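Local coordinates for putative enoyl-CoA hydratase/isomerase (Mycobacterium abscessus, PDB 3RSI), which probably acts as a hydro-lyase of the crotonase-like enoyl-CoA hydratase/isomerase family, working in lipid metabolism, at residues F135-V140 against E165-G170; I106-G111 against T192-A197. All coordinates share one frame; numbering follows the deposited sequence.

Interaction 1. Residues F135-V140 against E165-G170; sequences FGLPEV and EMILTG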
ATOM      1  N   PHE B 135     -17.138   6.052  -5.362  1.00 12.96           N
ATOM      2  CA  PHE B 135     -15.838   6.715  -5.458  1.00 12.74           C
ATOM      3  C   PHE B 135     -15.258   6.566  -6.851  1.00 12.11           C
ATOM      4  O   PHE B 135     -15.118   5.466  -7.351  1.00 12.98           O
ATOM      5  CB  PHE B 135     -14.890   6.098  -4.437  1.00 12.38           C
ATOM      6  CG  PHE B 135     -15.383   6.236  -3.028  1.00 13.22           C
ATOM      7  CD1 PHE B 135     -14.948   7.277  -2.233  1.00 13.03           C
ATOM      8  CD2 PHE B 135     -16.342   5.368  -2.530  1.00 13.86           C
ATOM      9  CE1 PHE B 135     -15.446   7.444  -0.921  1.00 13.99           C
ATOM     10  CE2 PHE B 135     -16.853   5.519  -1.239  1.00 13.36           C
ATOM     11  CZ  PHE B 135     -16.385   6.561  -0.428  1.00 13.47           C
ATOM     12  N   GLY B 136     -14.899   7.657  -7.486  1.00 11.62           N
ATOM     13  CA  GLY B 136     -14.492   7.561  -8.873  1.00 12.22           C
ATOM     14  C   GLY B 136     -13.780   8.790  -9.379  1.00 11.99           C
ATOM     15  O   GLY B 136     -13.879   9.859  -8.814  1.00 12.45           O
ATOM     16  N   LEU B 137     -13.024   8.588 -10.440  1.00 12.34           N
ATOM     17  CA  LEU B 137     -12.290   9.634 -11.122  1.00 12.47           C
ATOM     18  C   LEU B 137     -12.533   9.417 -12.607  1.00 11.83           C
ATOM     19  O   LEU B 137     -11.743   8.750 -13.289  1.00 12.07           O
ATOM     20  CB  LEU B 137     -10.806   9.523 -10.779  1.00 11.65           C
ATOM     21  CG  LEU B 137     -10.406   9.741  -9.320  1.00 11.86           C
ATOM     22  CD1 LEU B 137      -8.963   9.230  -9.101  1.00  8.45           C
ATOM     23  CD2 LEU B 137     -10.552  11.222  -8.920  1.00 12.11           C
ATOM     24  N   PRO B 138     -13.651   9.950 -13.115  1.00 12.13           N
ATOM     25  CA  PRO B 138     -14.087   9.671 -14.484  1.00 12.32           C
ATOM     26  C   PRO B 138     -13.401  10.485 -15.564  1.00 13.14           C
ATOM     27  O   PRO B 138     -13.744  10.357 -16.739  1.00 12.98           O
ATOM     28  CB  PRO B 138     -15.582  10.003 -14.438  1.00 12.93           C
ATOM     29  CG  PRO B 138     -15.700  11.074 -13.412  1.00 13.45           C
ATOM     30  CD  PRO B 138     -14.651  10.728 -12.365  1.00 12.67           C
ATOM     31  N   GLU B 139     -12.423  11.292 -15.165  1.00 13.50           N
ATOM     32  CA  GLU B 139     -11.822  12.313 -16.015  1.00 14.23           C
ATOM     33  C   GLU B 139     -11.467  11.843 -17.410  1.00 13.96           C
ATOM     34  O   GLU B 139     -11.809  12.521 -18.398  1.00 13.51           O
ATOM     35  CB  GLU B 139     -10.582  12.909 -15.329  1.00 14.24           C
ATOM     36  CG  GLU B 139     -10.915  13.997 -14.336  1.00 16.65           C
ATOM     37  CD  GLU B 139     -11.447  13.471 -13.014  1.00 20.42           C
ATOM     38  OE1 GLU B 139     -11.395  12.242 -12.771  1.00 20.29           O
ATOM     39  OE2 GLU B 139     -11.895  14.302 -12.209  1.00 22.33           O
ATOM     40  N   VAL B 140     -10.789  10.703 -17.501  1.00 13.75           N
ATOM     41  CA  VAL B 140     -10.367  10.162 -18.811  1.00 13.86           C
ATOM     42  C   VAL B 140     -11.502   9.896 -19.789  1.00 14.28           C
ATOM     43  O   VAL B 140     -11.296   9.980 -21.000  1.00 14.29           O
ATOM     44  CB  VAL B 140      -9.456   8.902 -18.702  1.00 13.78           C
ATOM     45  CG1 VAL B 140      -8.111   9.279 -18.002  1.00 13.58           C
ATOM     46  CG2 VAL B 140     -10.166   7.709 -18.015  1.00 12.34           C
ATOM     47  N   GLU B 165      -6.633   1.090 -12.277  1.00 11.40           N
ATOM     48  CA  GLU B 165      -7.911   0.799 -12.884  1.00 11.73           C
ATOM     49  C   GLU B 165      -8.860   1.992 -12.783  1.00 11.59           C
ATOM     50  O   GLU B 165      -9.487   2.365 -13.772  1.00 12.84           O
ATOM     51  CB  GLU B 165      -8.556  -0.435 -12.253  1.00 11.82           C
ATOM     52  CG  GLU B 165      -9.890  -0.776 -12.882  1.00 12.65           C
ATOM     53  CD  GLU B 165     -10.456  -2.087 -12.444  1.00 13.57           C
ATOM     54  OE1 GLU B 165      -9.854  -2.757 -11.570  1.00 14.66           O
ATOM     55  OE2 GLU B 165     -11.531  -2.433 -12.967  1.00 13.60           O
ATOM     56  N   MET B 166      -8.968   2.582 -11.602  1.00 10.61           N
ATOM     57  CA  MET B 166      -9.849   3.741 -11.401  1.00 10.85           C
ATOM     58  C   MET B 166      -9.532   4.888 -12.367  1.00 11.28           C
ATOM     59  O   MET B 166     -10.437   5.471 -12.999  1.00 12.08           O
ATOM     60  CB  MET B 166      -9.761   4.253  -9.946  1.00 10.29           C
ATOM     61  CG  MET B 166     -10.470   3.403  -8.935  1.00 10.01           C
ATOM     62  SD  MET B 166     -10.327   4.052  -7.244  1.00 11.99           S
ATOM     63  CE  MET B 166     -11.473   5.444  -7.357  1.00 10.25           C
ATOM     64  N   ILE B 167      -8.251   5.190 -12.503  1.00 10.86           N
ATOM     65  CA  ILE B 167      -7.809   6.343 -13.287  1.00 11.11           C
ATOM     66  C   ILE B 167      -7.869   6.086 -14.780  1.00 11.40           C
ATOM     67  O   ILE B 167      -8.322   6.941 -15.530  1.00 11.90           O
ATOM     68  CB  ILE B 167      -6.389   6.786 -12.864  1.00 10.58           C
ATOM     69  CG1 ILE B 167      -6.454   7.312 -11.413  1.00 12.04           C
ATOM     70  CG2 ILE B 167      -5.848   7.872 -13.804  1.00 10.03           C
ATOM     71  CD1 ILE B 167      -5.108   7.673 -10.813  1.00 11.41           C
ATOM     72  N   LEU B 168      -7.426   4.907 -15.207  1.00 11.86           N
ATOM     73  CA  LEU B 168      -7.406   4.588 -16.632  1.00 12.60           C
ATOM     74  C   LEU B 168      -8.792   4.208 -17.192  1.00 12.82           C
ATOM     75  O   LEU B 168      -9.045   4.474 -18.357  1.00 13.67           O
ATOM     76  CB  LEU B 168      -6.371   3.502 -16.936  1.00 12.09           C
ATOM     77  CG  LEU B 168      -4.938   3.787 -16.474  1.00 13.36           C
ATOM     78  CD1 LEU B 168      -4.045   2.627 -16.889  1.00 11.59           C
ATOM     79  CD2 LEU B 168      -4.384   5.150 -16.999  1.00 13.99           C
ATOM     80  N   THR B 169      -9.677   3.585 -16.403  1.00 12.55           N
ATOM     81  CA  THR B 169     -11.035   3.283 -16.888  1.00 12.91           C
ATOM     82  C   THR B 169     -12.010   4.425 -16.598  1.00 13.60           C
ATOM     83  O   THR B 169     -12.950   4.667 -17.360  1.00 14.64           O
ATOM     84  CB  THR B 169     -11.621   1.967 -16.290  1.00 13.10           C
ATOM     85  OG1 THR B 169     -11.909   2.148 -14.905  1.00 11.78           O
ATOM     86  CG2 THR B 169     -10.671   0.789 -16.479  1.00 12.25           C
ATOM     87  N   GLY B 170     -11.789   5.120 -15.489  1.00 13.54           N
ATOM     88  CA  GLY B 170     -12.672   6.190 -15.044  1.00 13.66           C
ATOM     89  C   GLY B 170     -13.910   5.686 -14.332  1.00 13.80           C
ATOM     90  O   GLY B 170     -14.823   6.472 -14.025  1.00 14.42           O
TER
HETATM   91  O   HOH W   1      -9.735   9.367 -15.134  1.00  6.36           O
HETATM   92  O   HOH W   2     -12.436   5.907 -11.167  1.00  7.36           O
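Leu137 and Val140 meet Met166, Ile167 and Gly170 at the end of helix 160-169, with two waters carrying the polar part. One donates to Leu137 O and, at 2.8 Å, to Ile167 O, while accepting from Val140 N at 2.9 Å. The other accepts from Leu137 N and donates to Met166 O at 2.7 Å.

Weak CA-H···O contacts form where the chains are closest. Gly170 CA lies 3.2 Å from Leu137 O, with 149° at the hydrogen, and Gly170 O meets Pro138 CA at 3.3 Å. Gly170 leaves the helix with positive phi (80°).

Van der Waals contacts complete it. Leu137 CD1 lies 3.9 Å from Ile167 CG1, a purely apolar pair, and two methyls rest on carbonyl oxygens: Val140 CG2 is 3.2 Å from Ile167 O, and Met166, bent at chi3 (74°), brings CE 3.6 Å from Phe135 O.

By family resemblance, this loop leaving strand 134-136, with Glu139, probably corresponds to an active-site loop of enoyl-CoA hydratases. The carbonyls of Met166 to Thr169 find partners in Gly170 N, the waters, Gln141 and Asn207 of the second subunit, so the loop joins the helix end through solvent and close backbone packing.

Interaction 2. Residues I106-G111 against T192-A197; sequences IAAVNG and TALDKA
Ala197 CB sits between two residues of the strand, 3.7 Å from Ile106 CG2 and 3.8 Å from Ala108 CB. The Ile106 methyl is placed there by its torsion: CG2 stands anti to the backbone N, while the longer branch brings CD1 to 3.8 Å from Ala197 O. Ala108 is the centre of the contact. Its CB also lies 3.8 Å from Ala193 O, a carbonyl already engaged by Ala197 N within the helix, and Leu194 CD1 lies 4.1 Å from Ala108 CB. At the helix start, Ala193 CB comes nearest the backbone, 4.0 Å from Val109 O, and also meets the methyl of Ala108.

The small alanine side chains are consistent with the close approach: the axes of strand 106-109 and helix 193-197 pass 7.4 Å apart. Their directions differ by 160°, so the helix runs nearly antiparallel to the strand. Further along the same helix, Ala201 and Ile204 continue the packing on Ile106. The CB atoms of Ala107 and Val109 point away from helix 193-197, and both side chains meet Leu121 of helix 116-121, which places this strand between two helices.

The strand is also held from outside the chain. Ile106 and Ala107 pair in parallel with a strand of the third subunit, Ala108 O bonds Thr60 OG1 of that subunit, and Asn110 OD1 accepts from its Gly61 N. A parallel sheet with a helix running nearly antiparallel to the strand it packs on, extended here across a subunit boundary, fits the spiral beta-beta-alpha core of the crotonase fold.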
ATOM      1  N   ILE B 106     -11.413  14.604   8.783  1.00 10.44           N
ATOM      2  CA  ILE B 106     -12.240  13.419   8.719  1.00 11.00           C
ATOM      3  C   ILE B 106     -13.293  13.591   7.644  1.00 11.28           C
ATOM      4  O   ILE B 106     -14.111  14.500   7.729  1.00 11.98           O
ATOM      5  CB  ILE B 106     -12.970  13.194  10.054  1.00 11.64           C
ATOM      6  CG1 ILE B 106     -11.949  13.135  11.195  1.00 11.49           C
ATOM      7  CG2 ILE B 106     -13.805  11.901  10.013  1.00 11.61           C
ATOM      8  CD1 ILE B 106     -12.591  13.187  12.567  1.00 12.24           C
ATOM      9  N   ALA B 107     -13.280  12.719   6.645  1.00 11.09           N
ATOM     10  CA  ALA B 107     -14.275  12.752   5.595  1.00 11.18           C
ATOM     11  C   ALA B 107     -15.467  11.931   6.037  1.00 11.43           C
ATOM     12  O   ALA B 107     -15.320  10.757   6.368  1.00 11.83           O
ATOM     13  CB  ALA B 107     -13.702  12.205   4.279  1.00 10.70           C
ATOM     14  N   ALA B 108     -16.638  12.570   6.061  1.00 11.66           N
ATOM     15  CA  ALA B 108     -17.913  11.900   6.210  1.00 11.62           C
ATOM     16  C   ALA B 108     -18.514  11.812   4.809  1.00 11.79           C
ATOM     17  O   ALA B 108     -19.194  12.731   4.348  1.00 11.87           O
ATOM     18  CB  ALA B 108     -18.814  12.677   7.152  1.00 11.12           C
ATOM     19  N   VAL B 109     -18.220  10.725   4.105  1.00 12.21           N
ATOM     20  CA  VAL B 109     -18.640  10.606   2.698  1.00 12.00           C
ATOM     21  C   VAL B 109     -20.073  10.100   2.640  1.00 12.51           C
ATOM     22  O   VAL B 109     -20.338   8.899   2.699  1.00 12.78           O
ATOM     23  CB  VAL B 109     -17.687   9.733   1.872  1.00 11.54           C
ATOM     24  CG1 VAL B 109     -18.024   9.848   0.376  1.00 11.88           C
ATOM     25  CG2 VAL B 109     -16.248  10.153   2.152  1.00 11.62           C
ATOM     26  N   ASN B 110     -20.993  11.046   2.502  1.00 12.84           N
ATOM     27  CA  ASN B 110     -22.422  10.776   2.643  1.00 12.79           C
ATOM     28  C   ASN B 110     -23.085  10.316   1.359  1.00 13.22           C
ATOM     29  O   ASN B 110     -24.247   9.926   1.377  1.00 13.54           O
ATOM     30  CB  ASN B 110     -23.136  12.009   3.164  1.00 13.03           C
ATOM     31  CG  ASN B 110     -22.915  13.216   2.283  1.00 13.51           C
ATOM     32  OD1 ASN B 110     -21.796  13.755   2.205  1.00 11.29           O
ATOM     33  ND2 ASN B 110     -23.975  13.641   1.588  1.00 10.72           N
ATOM     34  N   GLY B 111     -22.348  10.357   0.256  1.00 12.61           N
ATOM     35  CA  GLY B 111     -22.891   9.972  -1.046  1.00 12.86           C
ATOM     36  C   GLY B 111     -21.817  10.035  -2.115  1.00 12.46           C
ATOM     37  O   GLY B 111     -20.622   9.937  -1.806  1.00 12.63           O
ATOM     38  N   THR B 192     -25.657   7.704   8.229  1.00 16.54           N
ATOM     39  CA  THR B 192     -24.949   7.787   9.523  1.00 16.36           C
ATOM     40  C   THR B 192     -23.460   8.213   9.451  1.00 16.09           C
ATOM     41  O   THR B 192     -22.792   8.293  10.499  1.00 16.16           O
ATOM     42  CB  THR B 192     -25.059   6.446  10.325  1.00 16.14           C
ATOM     43  OG1 THR B 192     -24.251   5.423   9.718  1.00 15.25           O
ATOM     44  CG2 THR B 192     -26.535   5.991  10.402  1.00 17.06           C
ATOM     45  N   ALA B 193     -22.946   8.488   8.248  1.00 15.72           N
ATOM     46  CA  ALA B 193     -21.517   8.848   8.078  1.00 15.21           C
ATOM     47  C   ALA B 193     -21.077  10.014   8.959  1.00 15.25           C
ATOM     48  O   ALA B 193     -20.011   9.947   9.575  1.00 15.42           O
ATOM     49  CB  ALA B 193     -21.202   9.159   6.627  1.00 14.67           C
ATOM     50  N   LEU B 194     -21.877  11.078   9.001  1.00 15.51           N
ATOM     51  CA  LEU B 194     -21.556  12.244   9.831  1.00 15.54           C
ATOM     52  C   LEU B 194     -21.607  11.908  11.333  1.00 15.88           C
ATOM     53  O   LEU B 194     -20.772  12.393  12.099  1.00 14.51           O
ATOM     54  CB  LEU B 194     -22.448  13.440   9.505  1.00 15.73           C
ATOM     55  CG  LEU B 194     -22.090  14.754  10.202  1.00 17.51           C
ATOM     56  CD1 LEU B 194     -20.593  15.130   9.935  1.00 15.23           C
ATOM     57  CD2 LEU B 194     -23.051  15.892   9.787  1.00 17.95           C
ATOM     58  N   ASP B 195     -22.553  11.064  11.744  1.00 16.00           N
ATOM     59  CA  ASP B 195     -22.571  10.564  13.121  1.00 16.72           C
ATOM     60  C   ASP B 195     -21.243   9.875  13.487  1.00 15.97           C
ATOM     61  O   ASP B 195     -20.630  10.186  14.492  1.00 14.87           O
ATOM     62  CB  ASP B 195     -23.711   9.572  13.346  1.00 17.70           C
ATOM     63  CG  ASP B 195     -25.086  10.215  13.219  1.00 20.52           C
ATOM     64  OD1 ASP B 195     -25.227  11.408  13.529  1.00 22.32           O
ATOM     65  OD2 ASP B 195     -26.018   9.516  12.799  1.00 26.11           O
ATOM     66  N   LYS B 196     -20.821   8.927  12.667  1.00 15.58           N
ATOM     67  CA  LYS B 196     -19.598   8.199  12.924  1.00 15.37           C
ATOM     68  C   LYS B 196     -18.401   9.142  12.890  1.00 14.97           C
ATOM     69  O   LYS B 196     -17.487   9.024  13.722  1.00 15.51           O
ATOM     70  CB  LYS B 196     -19.417   7.087  11.897  1.00 15.55           C
ATOM     71  CG  LYS B 196     -18.190   6.212  12.133  1.00 15.57           C
ATOM     72  CD  LYS B 196     -18.141   5.566  13.511  1.00 16.30           C
ATOM     73  CE  LYS B 196     -16.957   4.609  13.601  1.00 16.20           C
ATOM     74  NZ  LYS B 196     -16.686   4.118  14.959  1.00 18.48           N
ATOM     75  N   ALA B 197     -18.393  10.067  11.931  1.00 14.36           N
ATOM     76  CA  ALA B 197     -17.299  11.054  11.830  1.00 14.30           C
ATOM     77  C   ALA B 197     -17.185  11.886  13.108  1.00 14.23           C
ATOM     78  O   ALA B 197     -16.079  12.160  13.582  1.00 12.71           O
ATOM     79  CB  ALA B 197     -17.490  11.964  10.633  1.00 13.56           C
TER

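How the interactions relate
The centres of the two contacts lie 23 Å apart, and interaction 1 is nested in sequence within the loop closed by interaction 2. They nevertheless touch: Phe135 CE1 packs on Val109 CG1 at 3.8 Å. Leu121 of helix 116-121 meets Phe135 as well as Ala107 and Val109. Glu119 on that helix, touched by Leu137, and Glu139 match in sequence the two active-site glutamates of enoyl-CoA hydratases, so interaction 1 probably lies beside that pocket; interaction 2, on the strand face turned from helix 116-121, is probably further away. Residues of both contacts also take part in subunit interfaces, interaction 1 with the second subunit and interaction 2 with the third.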